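Local coordinates for protein aminoglycoside N(3)-acetyltransferase (PDB 6NP3) that transfers an acetyl group from acetyl-CoA to the 3-amino group of 2-deoxystreptamine antibiotics such as gentamicin, which probably confers resistance to them, at residues V60-Q69 with W84-Y95. Sequence-based numbering, arbitrary orientation.
Sequences VSWRDSPYEQ and WPAFDPDHAPAY. With LLL ((2R,3R,4R,5R)-2-((1S,2S,3R,4S,6R)-4,6-diamino-3-((2R,3R,6S)-3-amino-6-(aminomethyl)-tetrahydro-2H-pyran-2-yloxy)-2-hydr oxycyclohexyloxy)-5-methyl-4-(methylamino)-tetrahydro-2H-pyran-3,5-diol), chain B.
The indole of Trp-62 lies between the backbone of its own type I turn and Phe-87: Asp-64 C sits over one face, while the edge of the Phe-87 ring meets the opposite face, planes 61° apart, with Phe-87 CD1 3.6 Å from Trp-62 CD2. Phe-87 CB adds a CH-pi contact over the six-membered ring. Ala-92 CB touches Trp-62 NE1 at 3.5 Å, and Pro-85 O approaches Trp-62 CH2 in the ring plane. With CG of Trp-62 anti to the backbone N (chi1 178°), the indole reaches back among these residues. Pro-66 lays CB over the face of Trp-84, 3.7 Å from Trp-84 CE2, and the Gln-69 amide crosses that indole near CH2.

Three hydrogen bonds join the two segments. Trp-84 NE1 donates in its ring plane to Asp-64 O (2.7 Å), although the N-H...O angle is only 138°. Tyr-95 N gives a nearly straight bond to Val-60 O (2.9 Å), which a water also links to Tyr-95 O, and Arg-63 N binds Pro-93 O (2.8 Å). The Arg-63 guanidinium rests one face on Pro-93 CG while gripping the Asp-64 carboxylate side-on through NE and NH2.

Toward the antibiotic, Tyr-95 sets a ring face against gentamicin C93 and Glu-68 OE2 accepts from gentamicin O43 (2.7 Å). The aromatic cluster of Trp-62, Trp-84 and Phe-87 joins the segments beside Ser-61, Tyr-67, Glu-68 and Tyr-95, which line the aminoglycoside pocket with Asp-118 in this antibiotic N-acetyltransferase family member.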
ATOM      1  N   VAL A  60      -4.910   1.640   0.723  1.00 11.91           N
ATOM      2  CA  VAL A  60      -6.105   2.172   0.074  1.00 12.13           C
ATOM      3  C   VAL A  60      -6.185   3.696   0.100  1.00 12.17           C
ATOM      4  O   VAL A  60      -6.848   4.291  -0.757  1.00 12.87           O
ATOM      5  CB  VAL A  60      -7.409   1.546   0.609  1.00 13.06           C
ATOM      6  CG1 VAL A  60      -7.333   0.016   0.549  1.00 13.92           C
ATOM      7  CG2 VAL A  60      -7.724   1.974   2.035  1.00 13.53           C
ATOM      8  N   SER A  61      -5.530   4.329   1.063  1.00 12.05           N
ATOM      9  CA  SER A  61      -5.555   5.796   1.214  1.00 12.08           C
ATOM     10  C   SER A  61      -7.008   6.284   1.260  1.00 12.09           C
ATOM     11  O   SER A  61      -7.888   5.610   1.809  1.00 13.15           O
ATOM     12  CB  SER A  61      -4.684   6.394   0.134  1.00 12.73           C
ATOM     13  OG  SER A  61      -4.542   7.799   0.259  1.00 12.69           O
ATOM     14  N   TRP A  62      -7.248   7.479   0.723  1.00 12.59           N
ATOM     15  CA  TRP A  62      -8.516   8.188   0.883  1.00 12.71           C
ATOM     16  C   TRP A  62      -8.688   9.080  -0.337  1.00 13.47           C
ATOM     17  O   TRP A  62      -7.817   9.909  -0.634  1.00 14.20           O
ATOM     18  CB  TRP A  62      -8.460   9.037   2.143  1.00 14.00           C
ATOM     19  CG  TRP A  62      -9.674   9.874   2.448  1.00 13.96           C
ATOM     20  CD1 TRP A  62     -10.953   9.696   2.005  1.00 14.85           C
ATOM     21  CD2 TRP A  62      -9.705  10.998   3.303  1.00 14.19           C
ATOM     22  NE1 TRP A  62     -11.778  10.657   2.530  1.00 15.88           N
ATOM     23  CE2 TRP A  62     -11.040  11.452   3.355  1.00 15.32           C
ATOM     24  CE3 TRP A  62      -8.746  11.642   4.063  1.00 14.75           C
ATOM     25  CZ2 TRP A  62     -11.419  12.560   4.083  1.00 16.09           C
ATOM     26  CZ3 TRP A  62      -9.129  12.735   4.805  1.00 15.26           C
ATOM     27  CH2 TRP A  62     -10.456  13.180   4.814  1.00 15.91           C
ATOM     28  N   ARG A  63      -9.831   8.925  -1.015  1.00 14.30           N
ATOM     29  CA  ARG A  63     -10.182   9.753  -2.170  1.00 15.33           C
ATOM     30  C   ARG A  63     -10.011  11.236  -1.890  1.00 15.94           C
ATOM     31  O   ARG A  63      -9.521  11.985  -2.743  1.00 17.73           O
ATOM     32  CB  ARG A  63     -11.635   9.470  -2.547  1.00 16.25           C
ATOM     33  CG  ARG A  63     -12.122  10.190  -3.791  1.00 18.45           C
ATOM     34  CD  ARG A  63     -13.632  10.065  -3.910  1.00 19.59           C
ATOM     35  NE  ARG A  63     -14.315  11.015  -3.038  1.00 21.39           N
ATOM     36  CZ  ARG A  63     -15.635  11.142  -2.958  1.00 21.78           C
ATOM     37  NH1 ARG A  63     -16.422  10.362  -3.677  1.00 23.45           N
ATOM     38  NH2 ARG A  63     -16.165  12.038  -2.144  1.00 22.62           N
ATOM     39  N   ASP A  64     -10.379  11.668  -0.693  1.00 15.30           N
ATOM     40  CA  ASP A  64     -10.439  13.087  -0.359  1.00 16.34           C
ATOM     41  C   ASP A  64      -9.340  13.494   0.622  1.00 15.27           C
ATOM     42  O   ASP A  64      -9.468  14.483   1.342  1.00 16.97           O
ATOM     43  CB  ASP A  64     -11.833  13.461   0.151  1.00 18.60           C
ATOM     44  CG  ASP A  64     -12.925  13.135  -0.855  1.00 21.68           C
ATOM     45  OD1 ASP A  64     -12.710  13.388  -2.047  1.00 23.67           O
ATOM     46  OD2 ASP A  64     -13.977  12.609  -0.450  1.00 24.81           O
ATOM     47  N   SER A  65      -8.212  12.819   0.591  1.00 14.76           N
ATOM     48  CA  SER A  65      -7.120  13.243   1.442  1.00 15.14           C
ATOM     49  C   SER A  65      -6.672  14.652   1.045  1.00 15.43           C
ATOM     50  O   SER A  65      -6.358  14.883  -0.126  1.00 16.73           O
ATOM     51  CB  SER A  65      -5.958  12.285   1.252  1.00 16.76           C
ATOM     52  OG  SER A  65      -4.849  12.812   1.940  1.00 17.22           O
ATOM     53  N   PRO A  66      -6.597  15.601   1.985  1.00 15.08           N
ATOM     54  CA  PRO A  66      -6.155  16.965   1.674  1.00 15.52           C
ATOM     55  C   PRO A  66      -4.632  17.125   1.689  1.00 15.83           C
ATOM     56  O   PRO A  66      -4.094  18.100   2.232  1.00 17.05           O
ATOM     57  CB  PRO A  66      -6.822  17.791   2.769  1.00 16.48           C
ATOM     58  CG  PRO A  66      -6.817  16.892   3.956  1.00 17.01           C
ATOM     59  CD  PRO A  66      -7.021  15.494   3.392  1.00 15.96           C
ATOM     60  N   TYR A  67      -3.940  16.173   1.058  1.00 15.89           N
ATOM     61  CA  TYR A  67      -2.483  16.167   1.051  1.00 15.46           C
ATOM     62  C   TYR A  67      -1.933  17.383   0.320  1.00 16.34           C
ATOM     63  O   TYR A  67      -1.196  18.190   0.895  1.00 16.60           O
ATOM     64  CB  TYR A  67      -1.998  14.856   0.417  1.00 15.42           C
ATOM     65  CG  TYR A  67      -0.518  14.633   0.470  1.00 14.42           C
ATOM     66  CD1 TYR A  67       0.314  15.085  -0.551  1.00 15.36           C
ATOM     67  CD2 TYR A  67       0.050  13.943   1.521  1.00 14.35           C
ATOM     68  CE1 TYR A  67       1.688  14.859  -0.506  1.00 15.42           C
ATOM     69  CE2 TYR A  67       1.410  13.716   1.577  1.00 14.99           C
ATOM     70  CZ  TYR A  67       2.227  14.181   0.567  1.00 14.91           C
ATOM     71  OH  TYR A  67       3.596  13.948   0.641  1.00 15.74           O
ATOM     72  N   GLU A  68      -2.235  17.503  -0.968  1.00 18.16           N
ATOM     73  CA  GLU A  68      -1.704  18.632  -1.719  1.00 19.97           C
ATOM     74  C   GLU A  68      -2.169  19.959  -1.133  1.00 18.95           C
ATOM     75  O   GLU A  68      -1.412  20.938  -1.127  1.00 20.04           O
ATOM     76  CB  GLU A  68      -2.123  18.527  -3.179  1.00 25.25           C
ATOM     77  CG  GLU A  68      -1.252  17.608  -4.034  1.00 32.16           C
ATOM     78  CD  GLU A  68      -1.733  16.171  -4.077  1.00 36.75           C
ATOM     79  OE1 GLU A  68      -2.889  15.904  -3.700  1.00 39.05           O
ATOM     80  OE2 GLU A  68      -0.948  15.300  -4.496  1.00 35.53           O
ATOM     81  N   GLN A  69      -3.395  20.005  -0.617  1.00 18.42           N
ATOM     82  CA  GLN A  69      -3.981  21.245  -0.135  1.00 19.18           C
ATOM     83  C   GLN A  69      -3.347  21.726   1.155  1.00 19.19           C
ATOM     84  O   GLN A  69      -3.460  22.913   1.473  1.00 20.79           O
ATOM     85  CB  GLN A  69      -5.484  21.033   0.078  1.00 20.38           C
ATOM     86  CG  GLN A  69      -6.277  20.734  -1.199  1.00 21.42           C
ATOM     87  CD  GLN A  69      -6.365  19.252  -1.545  1.00 21.11           C
ATOM     88  OE1 GLN A  69      -5.571  18.433  -1.084  1.00 20.46           O
ATOM     89  NE2 GLN A  69      -7.333  18.910  -2.390  1.00 22.91           N
ATOM     90  N   TRP A  84     -13.290  20.915   5.389  1.00 17.53           N
ATOM     91  CA  TRP A  84     -12.908  19.581   4.959  1.00 17.29           C
ATOM     92  C   TRP A  84     -13.616  18.532   5.819  1.00 17.04           C
ATOM     93  O   TRP A  84     -13.697  18.674   7.040  1.00 18.28           O
ATOM     94  CB  TRP A  84     -11.375  19.392   5.010  1.00 17.03           C
ATOM     95  CG  TRP A  84     -10.931  18.436   3.935  1.00 16.31           C
ATOM     96  CD1 TRP A  84     -10.822  17.069   4.024  1.00 16.51           C
ATOM     97  CD2 TRP A  84     -10.665  18.764   2.576  1.00 16.69           C
ATOM     98  NE1 TRP A  84     -10.505  16.553   2.810  1.00 16.58           N
ATOM     99  CE2 TRP A  84     -10.363  17.572   1.908  1.00 17.35           C
ATOM    100  CE3 TRP A  84     -10.611  19.963   1.864  1.00 18.33           C
ATOM    101  CZ2 TRP A  84     -10.034  17.540   0.564  1.00 18.14           C
ATOM    102  CZ3 TRP A  84     -10.272  19.932   0.538  1.00 18.90           C
ATOM    103  CH2 TRP A  84      -9.973  18.736  -0.100  1.00 19.63           C
ATOM    104  N   PRO A  85     -14.074  17.434   5.219  1.00 17.41           N
ATOM    105  CA  PRO A  85     -14.634  16.348   6.026  1.00 18.12           C
ATOM    106  C   PRO A  85     -13.556  15.674   6.858  1.00 17.56           C
ATOM    107  O   PRO A  85     -12.451  15.407   6.375  1.00 17.93           O
ATOM    108  CB  PRO A  85     -15.187  15.374   4.976  1.00 18.21           C
ATOM    109  CG  PRO A  85     -14.437  15.649   3.741  1.00 18.39           C
ATOM    110  CD  PRO A  85     -14.171  17.156   3.779  1.00 17.33           C
ATOM    111  N   ALA A  86     -13.870  15.401   8.116  1.00 17.43           N
ATOM    112  CA  ALA A  86     -13.008  14.519   8.892  1.00 17.39           C
ATOM    113  C   ALA A  86     -12.941  13.131   8.265  1.00 16.89           C
ATOM    114  O   ALA A  86     -13.922  12.630   7.705  1.00 17.39           O
ATOM    115  CB  ALA A  86     -13.508  14.382  10.326  1.00 19.07           C
ATOM    116  N   PHE A  87     -11.753  12.517   8.328  1.00 16.10           N
ATOM    117  CA  PHE A  87     -11.590  11.138   7.874  1.00 14.93           C
ATOM    118  C   PHE A  87     -12.432  10.208   8.733  1.00 15.94           C
ATOM    119  O   PHE A  87     -12.245  10.128   9.949  1.00 17.45           O
ATOM    120  CB  PHE A  87     -10.122  10.726   7.943  1.00 14.87           C
ATOM    121  CG  PHE A  87      -9.864   9.300   7.518  1.00 14.46           C
ATOM    122  CD1 PHE A  87     -10.022   8.908   6.201  1.00 14.65           C
ATOM    123  CD2 PHE A  87      -9.417   8.364   8.435  1.00 15.01           C
ATOM    124  CE1 PHE A  87      -9.758   7.624   5.818  1.00 15.17           C
ATOM    125  CE2 PHE A  87      -9.151   7.049   8.023  1.00 15.27           C
ATOM    126  CZ  PHE A  87      -9.319   6.718   6.726  1.00 15.17           C
ATOM    127  N   ASP A  88     -13.357   9.509   8.105  1.00 16.29           N
ATOM    128  CA  ASP A  88     -14.204   8.551   8.808  1.00 17.47           C
ATOM    129  C   ASP A  88     -13.890   7.184   8.220  1.00 17.66           C
ATOM    130  O   ASP A  88     -14.259   6.921   7.061  1.00 17.72           O
ATOM    131  CB  ASP A  88     -15.674   8.903   8.586  1.00 20.50           C
ATOM    132  CG  ASP A  88     -16.606   8.014   9.369  1.00 25.08           C
ATOM    133  OD1 ASP A  88     -16.162   6.920   9.786  1.00 25.59           O
ATOM    134  OD2 ASP A  88     -17.781   8.407   9.550  1.00 28.49           O
ATOM    135  N   PRO A  89     -13.166   6.316   8.943  1.00 18.14           N
ATOM    136  CA  PRO A  89     -12.681   5.074   8.321  1.00 18.36           C
ATOM    137  C   PRO A  89     -13.794   4.182   7.818  1.00 17.75           C
ATOM    138  O   PRO A  89     -13.587   3.424   6.860  1.00 18.94           O
ATOM    139  CB  PRO A  89     -11.879   4.406   9.452  1.00 20.52           C
ATOM    140  CG  PRO A  89     -12.339   5.056  10.716  1.00 23.24           C
ATOM    141  CD  PRO A  89     -12.664   6.467  10.325  1.00 21.11           C
ATOM    142  N   ASP A  90     -14.988   4.272   8.412  1.00 18.94           N
ATOM    143  CA  ASP A  90     -16.086   3.416   7.988  1.00 20.30           C
ATOM    144  C   ASP A  90     -16.708   3.867   6.672  1.00 20.17           C
ATOM    145  O   ASP A  90     -17.376   3.063   6.009  1.00 22.42           O
ATOM    146  CB  ASP A  90     -17.170   3.339   9.077  1.00 23.93           C
ATOM    147  CG  ASP A  90     -16.661   2.725  10.377  1.00 27.58           C
ATOM    148  OD1 ASP A  90     -15.923   1.720  10.324  1.00 29.06           O
ATOM    149  OD2 ASP A  90     -17.017   3.237  11.462  1.00 30.83           O
ATOM    150  N   HIS A  91     -16.520   5.131   6.285  1.00 19.32           N
ATOM    151  CA  HIS A  91     -17.218   5.686   5.130  1.00 19.82           C
ATOM    152  C   HIS A  91     -16.324   6.311   4.074  1.00 20.18           C
ATOM    153  O   HIS A  91     -16.783   6.500   2.945  1.00 23.34           O
ATOM    154  CB  HIS A  91     -18.251   6.714   5.598  1.00 22.54           C
ATOM    155  CG  HIS A  91     -19.280   6.124   6.514  1.00 25.12           C
ATOM    156  ND1 HIS A  91     -19.185   6.188   7.888  1.00 27.12           N
ATOM    157  CD2 HIS A  91     -20.381   5.383   6.249  1.00 27.80           C
ATOM    158  CE1 HIS A  91     -20.215   5.559   8.426  1.00 28.50           C
ATOM    159  NE2 HIS A  91     -20.953   5.060   7.453  1.00 29.27           N
ATOM    160  N   ALA A  92     -15.070   6.588   4.368  1.00 18.36           N
ATOM    161  CA  ALA A  92     -14.220   7.327   3.440  1.00 17.50           C
ATOM    162  C   ALA A  92     -13.823   6.444   2.263  1.00 16.08           C
ATOM    163  O   ALA A  92     -13.193   5.396   2.471  1.00 15.95           O
ATOM    164  CB  ALA A  92     -12.976   7.801   4.194  1.00 18.19           C
ATOM    165  N   PRO A  93     -14.106   6.820   1.027  1.00 16.04           N
ATOM    166  CA  PRO A  93     -13.698   5.971  -0.094  1.00 16.23           C
ATOM    167  C   PRO A  93     -12.190   5.954  -0.319  1.00 15.66           C
ATOM    168  O   PRO A  93     -11.460   6.885   0.036  1.00 15.37           O
ATOM    169  CB  PRO A  93     -14.434   6.567  -1.301  1.00 18.69           C
ATOM    170  CG  PRO A  93     -14.935   7.898  -0.853  1.00 20.78           C
ATOM    171  CD  PRO A  93     -15.024   7.908   0.623  1.00 17.37           C
ATOM    172  N   ALA A  94     -11.734   4.860  -0.917  1.00 14.98           N
ATOM    173  CA  ALA A  94     -10.334   4.682  -1.260  1.00 14.46           C
ATOM    174  C   ALA A  94      -9.909   5.690  -2.327  1.00 14.66           C
ATOM    175  O   ALA A  94     -10.732   6.243  -3.068  1.00 15.98           O
ATOM    176  CB  ALA A  94     -10.131   3.252  -1.772  1.00 15.71           C
ATOM    177  N   TYR A  95      -8.594   5.893  -2.431  1.00 14.82           N
ATOM    178  CA  TYR A  95      -8.043   6.805  -3.432  1.00 15.40           C
ATOM    179  C   TYR A  95      -8.011   6.118  -4.794  1.00 17.12           C
ATOM    180  O   TYR A  95      -7.327   5.114  -4.948  1.00 16.87           O
ATOM    181  CB  TYR A  95      -6.637   7.237  -3.033  1.00 15.62           C
ATOM    182  CG  TYR A  95      -6.065   8.271  -3.979  1.00 16.02           C
ATOM    183  CD1 TYR A  95      -6.538   9.576  -3.977  1.00 17.88           C
ATOM    184  CD2 TYR A  95      -5.073   7.944  -4.881  1.00 16.84           C
ATOM    185  CE1 TYR A  95      -6.018  10.537  -4.847  1.00 18.51           C
ATOM    186  CE2 TYR A  95      -4.542   8.901  -5.749  1.00 18.75           C
ATOM    187  CZ  TYR A  95      -5.034  10.181  -5.727  1.00 19.42           C
ATOM    188  OH  TYR A  95      -4.528  11.145  -6.580  1.00 22.08           O
TER
HETATM  189  C11 LLL B 301       3.123   7.813  -7.202  0.81 25.28           C
HETATM  190  O11 LLL B 301       3.261   6.943  -6.048  0.81 19.54           O
HETATM  191  C21 LLL B 301       2.788   6.925  -8.397  0.81 28.73           C
HETATM  192  N21 LLL B 301       1.678   6.065  -8.001  0.81 30.20           N
HETATM  193  C31 LLL B 301       3.922   6.017  -8.698  0.81 28.69           C
HETATM  194  C41 LLL B 301       5.138   6.866  -9.033  0.81 29.31           C
HETATM  195  C51 LLL B 301       5.413   7.786  -7.849  0.81 29.22           C
HETATM  196  O51 LLL B 301       4.285   8.559  -7.549  0.81 28.20           O
HETATM  197  C61 LLL B 301       6.547   8.735  -8.171  0.81 29.85           C
HETATM  198  N61 LLL B 301       6.761   9.600  -7.012  0.81 29.57           N
HETATM  199  C12 LLL B 301       2.109   7.614  -2.048  0.19 17.21           C
HETATM  200  N12 LLL B 301       2.016   8.021  -0.653  0.19 16.97           N
HETATM  201  C22 LLL B 301       3.380   6.806  -2.311  0.81 17.33           C
HETATM  202  C32 LLL B 301       3.350   6.365  -3.760  0.19 19.27           C
HETATM  203  N32 LLL B 301       4.544   5.563  -4.044  0.19 20.46           N
HETATM  204  C42 LLL B 301       3.325   7.533  -4.747  0.19 19.52           C
HETATM  205  C52 LLL B 301       2.141   8.444  -4.418  0.19 17.92           C
HETATM  206  O52 LLL B 301       2.244   9.606  -5.207  0.19 17.59           O
HETATM  207  C62 LLL B 301       2.105   8.850  -2.958  0.19 16.77           C
HETATM  208  O62 LLL B 301       0.899   9.553  -2.724  0.81 13.57           O
HETATM  209  C13 LLL B 301       0.992  10.833  -2.096  0.19 15.22           C
HETATM  210  C23 LLL B 301      -0.294  11.013  -1.293  0.19 14.76           C
HETATM  211  O23 LLL B 301      -0.421   9.912  -0.417  0.19 14.71           O
HETATM  212  C33 LLL B 301      -1.520  11.007  -2.223  0.19 14.73           C
HETATM  213  N33 LLL B 301      -2.745  11.296  -1.444  0.19 14.61           N
HETATM  214  C43 LLL B 301      -1.310  12.073  -3.319  0.19 15.04           C
HETATM  215  O43 LLL B 301      -1.395  13.333  -2.683  0.19 15.19           O
HETATM  216  C53 LLL B 301       0.055  11.891  -3.990  0.19 15.04           C
HETATM  217  O53 LLL B 301       1.117  11.894  -3.064  0.19 14.96           O
HETATM  218  C83 LLL B 301      -2.391  11.945  -4.399  0.19 15.40           C
HETATM  219  C93 LLL B 301      -3.771  10.256  -1.670  0.19 14.62           C
HETATM  220  O   HOH W   1      -6.677   3.028  -3.347  1.00 18.74           O